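Local coordinates for protein probable aspartate aminotransferase 2 (Methanococcus jannaschii, PDB 2Z61) that transfers the amino group of alanine to a furancarboxaldehyde phosphate, using pyridoxal 5'-phosphate, to make the furan precursor of methanofuran, at residues L24-E35 / L325-T333. Sequence-based numbering, arbitrary orientation.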
ATOM      1  N   LEU A  24     -23.244  22.275   3.810  1.00 75.49           N
ATOM      2  CA  LEU A  24     -23.263  23.674   3.397  1.00 74.67           C
ATOM      3  C   LEU A  24     -22.927  23.805   1.919  1.00 75.30           C
ATOM      4  O   LEU A  24     -23.476  24.653   1.216  1.00 74.62           O
ATOM      5  CB  LEU A  24     -22.246  24.474   4.212  1.00 73.91           C
ATOM      6  CG  LEU A  24     -22.416  24.498   5.730  1.00 72.56           C
ATOM      7  CD1 LEU A  24     -21.181  25.113   6.360  1.00 72.37           C
ATOM      8  CD2 LEU A  24     -23.663  25.287   6.103  1.00 72.65           C
ATOM      9  N   GLU A  25     -22.018  22.955   1.457  1.00 76.97           N
ATOM     10  CA  GLU A  25     -21.584  22.979   0.067  1.00 78.18           C
ATOM     11  C   GLU A  25     -22.694  22.510  -0.867  1.00 78.53           C
ATOM     12  O   GLU A  25     -22.797  22.977  -2.001  1.00 78.33           O
ATOM     13  CB  GLU A  25     -20.333  22.110  -0.094  1.00 79.33           C
ATOM     14  CG  GLU A  25     -19.559  22.343  -1.379  1.00 80.01           C
ATOM     15  CD  GLU A  25     -18.057  22.220  -1.177  1.00 80.44           C
ATOM     16  OE1 GLU A  25     -17.471  23.099  -0.508  1.00 79.49           O
ATOM     17  OE2 GLU A  25     -17.464  21.243  -1.680  1.00 81.79           O
ATOM     18  N   SER A  26     -23.527  21.593  -0.387  1.00 79.03           N
ATOM     19  CA  SER A  26     -24.629  21.082  -1.192  1.00 79.93           C
ATOM     20  C   SER A  26     -25.773  22.092  -1.218  1.00 79.75           C
ATOM     21  O   SER A  26     -26.531  22.161  -2.185  1.00 79.70           O
ATOM     22  CB  SER A  26     -25.127  19.745  -0.633  1.00 80.50           C
ATOM     23  OG  SER A  26     -25.570  19.882   0.705  1.00 82.89           O
ATOM     24  N   GLU A  27     -25.895  22.872  -0.149  1.00 80.22           N
ATOM     25  CA  GLU A  27     -26.940  23.885  -0.056  1.00 80.21           C
ATOM     26  C   GLU A  27     -26.634  25.047  -0.991  1.00 80.53           C
ATOM     27  O   GLU A  27     -27.340  26.057  -0.992  1.00 82.19           O
ATOM     28  CB  GLU A  27     -27.057  24.408   1.378  1.00 80.50           C
ATOM     29  CG  GLU A  27     -27.625  23.408   2.372  1.00 80.79           C
ATOM     30  CD  GLU A  27     -27.667  23.959   3.788  1.00 80.45           C
ATOM     31  OE1 GLU A  27     -28.148  25.098   3.972  1.00 79.61           O
ATOM     32  OE2 GLU A  27     -27.225  23.250   4.717  1.00 80.58           O
ATOM     33  N   GLY A  28     -25.574  24.910  -1.779  1.00 79.37           N
ATOM     34  CA  GLY A  28     -25.208  25.970  -2.700  1.00 77.78           C
ATOM     35  C   GLY A  28     -24.476  27.115  -2.028  1.00 76.57           C
ATOM     36  O   GLY A  28     -24.541  28.253  -2.489  1.00 76.65           O
ATOM     37  N   LYS A  29     -23.779  26.816  -0.935  1.00 74.84           N
ATOM     38  CA  LYS A  29     -23.021  27.829  -0.206  1.00 72.59           C
ATOM     39  C   LYS A  29     -21.531  27.645  -0.462  1.00 69.89           C
ATOM     40  O   LYS A  29     -20.984  26.562  -0.244  1.00 69.81           O
ATOM     41  CB  LYS A  29     -23.303  27.727   1.294  1.00 74.69           C
ATOM     42  CG  LYS A  29     -24.757  27.971   1.655  1.00 77.20           C
ATOM     43  CD  LYS A  29     -25.048  27.643   3.112  1.00 78.15           C
ATOM     44  CE  LYS A  29     -26.531  27.815   3.420  1.00 79.29           C
ATOM     45  NZ  LYS A  29     -26.880  27.409   4.811  1.00 79.93           N
ATOM     46  N   LYS A  30     -20.877  28.704  -0.928  1.00 65.98           N
ATOM     47  CA  LYS A  30     -19.452  28.644  -1.217  1.00 63.23           C
ATOM     48  C   LYS A  30     -18.609  28.548   0.051  1.00 59.33           C
ATOM     49  O   LYS A  30     -18.443  29.525   0.787  1.00 59.10           O
ATOM     50  CB  LYS A  30     -19.031  29.861  -2.045  1.00 65.45           C
ATOM     51  CG  LYS A  30     -19.551  29.823  -3.476  1.00 69.49           C
ATOM     52  CD  LYS A  30     -18.932  30.913  -4.336  1.00 71.50           C
ATOM     53  CE  LYS A  30     -19.391  30.800  -5.785  1.00 72.02           C
ATOM     54  NZ  LYS A  30     -18.745  31.823  -6.653  1.00 73.26           N
ATOM     55  N   VAL A  31     -18.081  27.352   0.292  1.00 53.63           N
ATOM     56  CA  VAL A  31     -17.255  27.079   1.458  1.00 51.46           C
ATOM     57  C   VAL A  31     -15.777  27.247   1.131  1.00 48.64           C
ATOM     58  O   VAL A  31     -15.290  26.686   0.152  1.00 49.95           O
ATOM     59  CB  VAL A  31     -17.475  25.637   1.961  1.00 52.27           C
ATOM     60  CG1 VAL A  31     -16.454  25.296   3.033  1.00 52.72           C
ATOM     61  CG2 VAL A  31     -18.888  25.484   2.498  1.00 52.27           C
ATOM     62  N   ILE A  32     -15.068  28.025   1.942  1.00 46.16           N
ATOM     63  CA  ILE A  32     -13.640  28.222   1.725  1.00 43.12           C
ATOM     64  C   ILE A  32     -12.869  27.172   2.514  1.00 40.97           C
ATOM     65  O   ILE A  32     -12.905  27.150   3.747  1.00 40.35           O
ATOM     66  CB  ILE A  32     -13.173  29.627   2.157  1.00 44.02           C
ATOM     67  CG1 ILE A  32     -13.821  30.684   1.257  1.00 43.97           C
ATOM     68  CG2 ILE A  32     -11.652  29.720   2.064  1.00 42.43           C
ATOM     69  CD1 ILE A  32     -13.441  32.112   1.601  1.00 46.17           C
ATOM     70  N   HIS A  33     -12.176  26.304   1.785  1.00 38.19           N
ATOM     71  CA  HIS A  33     -11.401  25.220   2.379  1.00 37.98           C
ATOM     72  C   HIS A  33      -9.969  25.580   2.793  1.00 37.33           C
ATOM     73  O   HIS A  33      -9.096  25.802   1.945  1.00 37.36           O
ATOM     74  CB  HIS A  33     -11.363  24.043   1.406  1.00 37.63           C
ATOM     75  CG  HIS A  33     -12.689  23.379   1.210  1.00 37.33           C
ATOM     76  ND1 HIS A  33     -13.183  22.429   2.078  1.00 37.68           N
ATOM     77  CD2 HIS A  33     -13.633  23.539   0.251  1.00 34.53           C
ATOM     78  CE1 HIS A  33     -14.371  22.030   1.661  1.00 35.22           C
ATOM     79  NE2 HIS A  33     -14.667  22.687   0.555  1.00 32.69           N
ATOM     80  N   LEU A  34      -9.735  25.632   4.102  1.00 35.01           N
ATOM     81  CA  LEU A  34      -8.411  25.924   4.637  1.00 35.48           C
ATOM     82  C   LEU A  34      -8.002  24.762   5.525  1.00 33.84           C
ATOM     83  O   LEU A  34      -7.294  24.943   6.515  1.00 34.21           O
ATOM     84  CB  LEU A  34      -8.424  27.210   5.458  1.00 36.55           C
ATOM     85  CG  LEU A  34      -8.793  28.490   4.712  1.00 40.27           C
ATOM     86  CD1 LEU A  34      -8.577  29.680   5.632  1.00 40.86           C
ATOM     87  CD2 LEU A  34      -7.934  28.623   3.462  1.00 40.55           C
ATOM     88  N   GLU A  35      -8.461  23.571   5.160  1.00 33.70           N
ATOM     89  CA  GLU A  35      -8.170  22.357   5.914  1.00 35.83           C
ATOM     90  C   GLU A  35      -7.577  21.281   5.003  1.00 35.42           C
ATOM     91  O   GLU A  35      -7.387  20.139   5.423  1.00 36.66           O
ATOM     92  CB  GLU A  35      -9.455  21.822   6.560  1.00 36.24           C
ATOM     93  CG  GLU A  35     -10.325  20.950   5.637  1.00 38.10           C
ATOM     94  CD  GLU A  35     -10.973  21.718   4.486  1.00 36.57           C
ATOM     95  OE1 GLU A  35     -10.480  22.798   4.117  1.00 36.66           O
ATOM     96  OE2 GLU A  35     -11.982  21.228   3.940  1.00 38.02           O
ATOM     97  N   LEU A 325     -17.262  27.746  10.737  1.00 51.91           N
ATOM     98  CA  LEU A 325     -17.766  27.029   9.575  1.00 53.14           C
ATOM     99  C   LEU A 325     -19.245  27.309   9.300  1.00 54.58           C
ATOM    100  O   LEU A 325     -19.629  27.579   8.158  1.00 51.96           O
ATOM    101  CB  LEU A 325     -17.549  25.520   9.745  1.00 51.48           C
ATOM    102  CG  LEU A 325     -18.068  24.646   8.595  1.00 51.03           C
ATOM    103  CD1 LEU A 325     -17.441  25.083   7.282  1.00 48.84           C
ATOM    104  CD2 LEU A 325     -17.762  23.189   8.875  1.00 47.92           C
ATOM    105  N   LYS A 326     -20.068  27.256  10.347  1.00 56.76           N
ATOM    106  CA  LYS A 326     -21.505  27.489  10.214  1.00 59.03           C
ATOM    107  C   LYS A 326     -21.879  28.915   9.843  1.00 58.39           C
ATOM    108  O   LYS A 326     -22.761  29.132   9.013  1.00 59.04           O
ATOM    109  CB  LYS A 326     -22.230  27.091  11.503  1.00 61.45           C
ATOM    110  CG  LYS A 326     -22.219  25.593  11.756  1.00 67.24           C
ATOM    111  CD  LYS A 326     -23.062  25.208  12.963  1.00 70.98           C
ATOM    112  CE  LYS A 326     -23.071  23.694  13.156  1.00 73.19           C
ATOM    113  NZ  LYS A 326     -23.931  23.263  14.294  1.00 76.12           N
ATOM    114  N   GLU A 327     -21.205  29.888  10.443  1.00 58.17           N
ATOM    115  CA  GLU A 327     -21.500  31.285  10.158  1.00 58.77           C
ATOM    116  C   GLU A 327     -20.858  31.840   8.892  1.00 58.47           C
ATOM    117  O   GLU A 327     -21.548  32.390   8.033  1.00 57.96           O
ATOM    118  CB  GLU A 327     -21.095  32.159  11.342  1.00 61.63           C
ATOM    119  CG  GLU A 327     -21.986  31.996  12.551  1.00 65.04           C
ATOM    120  CD  GLU A 327     -21.514  32.821  13.726  1.00 67.05           C
ATOM    121  OE1 GLU A 327     -21.174  34.007  13.518  1.00 68.21           O
ATOM    122  OE2 GLU A 327     -21.492  32.286  14.853  1.00 69.14           O
ATOM    123  N   LYS A 328     -19.540  31.702   8.776  1.00 56.11           N
ATOM    124  CA  LYS A 328     -18.820  32.229   7.623  1.00 54.32           C
ATOM    125  C   LYS A 328     -18.452  31.232   6.531  1.00 51.49           C
ATOM    126  O   LYS A 328     -17.850  31.611   5.525  1.00 50.59           O
ATOM    127  CB  LYS A 328     -17.561  32.962   8.091  1.00 57.08           C
ATOM    128  CG  LYS A 328     -17.823  34.390   8.543  1.00 61.08           C
ATOM    129  CD  LYS A 328     -18.765  34.452   9.734  1.00 63.67           C
ATOM    130  CE  LYS A 328     -19.320  35.860   9.906  1.00 66.10           C
ATOM    131  NZ  LYS A 328     -18.267  36.905   9.765  1.00 66.58           N
ATOM    132  N   PHE A 329     -18.804  29.965   6.726  1.00 49.33           N
ATOM    133  CA  PHE A 329     -18.516  28.937   5.731  1.00 48.55           C
ATOM    134  C   PHE A 329     -17.018  28.780   5.477  1.00 46.75           C
ATOM    135  O   PHE A 329     -16.587  28.622   4.332  1.00 45.98           O
ATOM    136  CB  PHE A 329     -19.231  29.282   4.418  1.00 51.51           C
ATOM    137  CG  PHE A 329     -20.657  29.731   4.606  1.00 54.81           C
ATOM    138  CD1 PHE A 329     -21.119  30.892   3.992  1.00 55.77           C
ATOM    139  CD2 PHE A 329     -21.533  29.006   5.415  1.00 56.08           C
ATOM    140  CE1 PHE A 329     -22.429  31.329   4.182  1.00 56.30           C
ATOM    141  CE2 PHE A 329     -22.845  29.433   5.610  1.00 55.69           C
ATOM    142  CZ  PHE A 329     -23.293  30.598   4.993  1.00 56.01           C
ATOM    143  N   VAL A 330     -16.232  28.826   6.549  1.00 45.16           N
ATOM    144  CA  VAL A 330     -14.782  28.678   6.461  1.00 42.51           C
ATOM    145  C   VAL A 330     -14.341  27.437   7.232  1.00 40.87           C
ATOM    146  O   VAL A 330     -14.498  27.354   8.454  1.00 38.92           O
ATOM    147  CB  VAL A 330     -14.065  29.922   7.019  1.00 42.54           C
ATOM    148  CG1 VAL A 330     -12.557  29.711   7.017  1.00 41.76           C
ATOM    149  CG2 VAL A 330     -14.422  31.133   6.173  1.00 41.60           C
ATOM    150  N   ALA A 331     -13.795  26.472   6.498  1.00 39.56           N
ATOM    151  CA  ALA A 331     -13.345  25.208   7.073  1.00 38.23           C
ATOM    152  C   ALA A 331     -11.910  25.241   7.604  1.00 38.13           C
ATOM    153  O   ALA A 331     -10.955  25.445   6.851  1.00 36.85           O
ATOM    154  CB  ALA A 331     -13.491  24.098   6.031  1.00 39.02           C
ATOM    155  N   LEU A 332     -11.779  25.032   8.910  1.00 37.44           N
ATOM    156  CA  LEU A 332     -10.483  25.012   9.586  1.00 39.23           C
ATOM    157  C   LEU A 332     -10.376  23.703  10.353  1.00 37.12           C
ATOM    158  O   LEU A 332     -11.384  23.077  10.663  1.00 36.50           O
ATOM    159  CB  LEU A 332     -10.357  26.179  10.580  1.00 39.35           C
ATOM    160  CG  LEU A 332     -10.166  27.595  10.042  1.00 42.31           C
ATOM    161  CD1 LEU A 332      -9.932  28.542  11.203  1.00 39.68           C
ATOM    162  CD2 LEU A 332      -8.987  27.635   9.088  1.00 43.01           C
ATOM    163  N   THR A 333      -9.150  23.305  10.674  1.00 37.15           N
ATOM    164  CA  THR A 333      -8.914  22.068  11.402  1.00 38.36           C
ATOM    165  C   THR A 333      -8.620  22.324  12.876  1.00 38.53           C
ATOM    166  O   THR A 333      -7.687  23.050  13.207  1.00 38.35           O
ATOM    167  CB  THR A 333      -7.721  21.307  10.808  1.00 38.92           C
ATOM    168  OG1 THR A 333      -7.932  21.113   9.401  1.00 36.16           O
ATOM    169  CG2 THR A 333      -7.548  19.953  11.503  1.00 38.31           C
TER
HETATM  170  O   HOH W   1      -8.037  18.929   8.308  1.00 49.53           O
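I32 and H33 run parallel to V330 and A331, a strand from near the N-terminus pairing with one from the C-terminal part, as in the small domain of fold type I aminotransferases. Three backbone hydrogen bonds join the two segments: I32 N to F329 O (2.9 Å), A331 N to I32 O (3.0 Å) and L34 N to A331 O (3.0 Å). Packing is tight around A331, where L34 and L332 lie side by side (L34 CB to L332 CD2 3.7 Å), and where L24 CD1 meets L325 CD1 (3.9 Å) and the F329 ring edge. E35 lies at a margin reached by water. Its side chain bends at chi2 (-68°), setting CD 3.8 Å from A331 CB; OE2 accepts H33 ND1 through its syn lone pair. H33 NE2 donates to E25 OE1, and the two carboxylates probably hold the ring's rotation. An alanine in place of E35 would probably leave H33 ND1 without its acceptor and A331 CB less covered. The solvent side is the E27-K30 turn: K29 CD passes 3.8 Å from F329 CE2 before NZ salt-bridges E27, and K30 leads away. L325 also touches I17 and L20 of helix 15-26, R363 of helix 354-368 touches I32 and F329, and L332 touches helix 317-328 and strand 346-349.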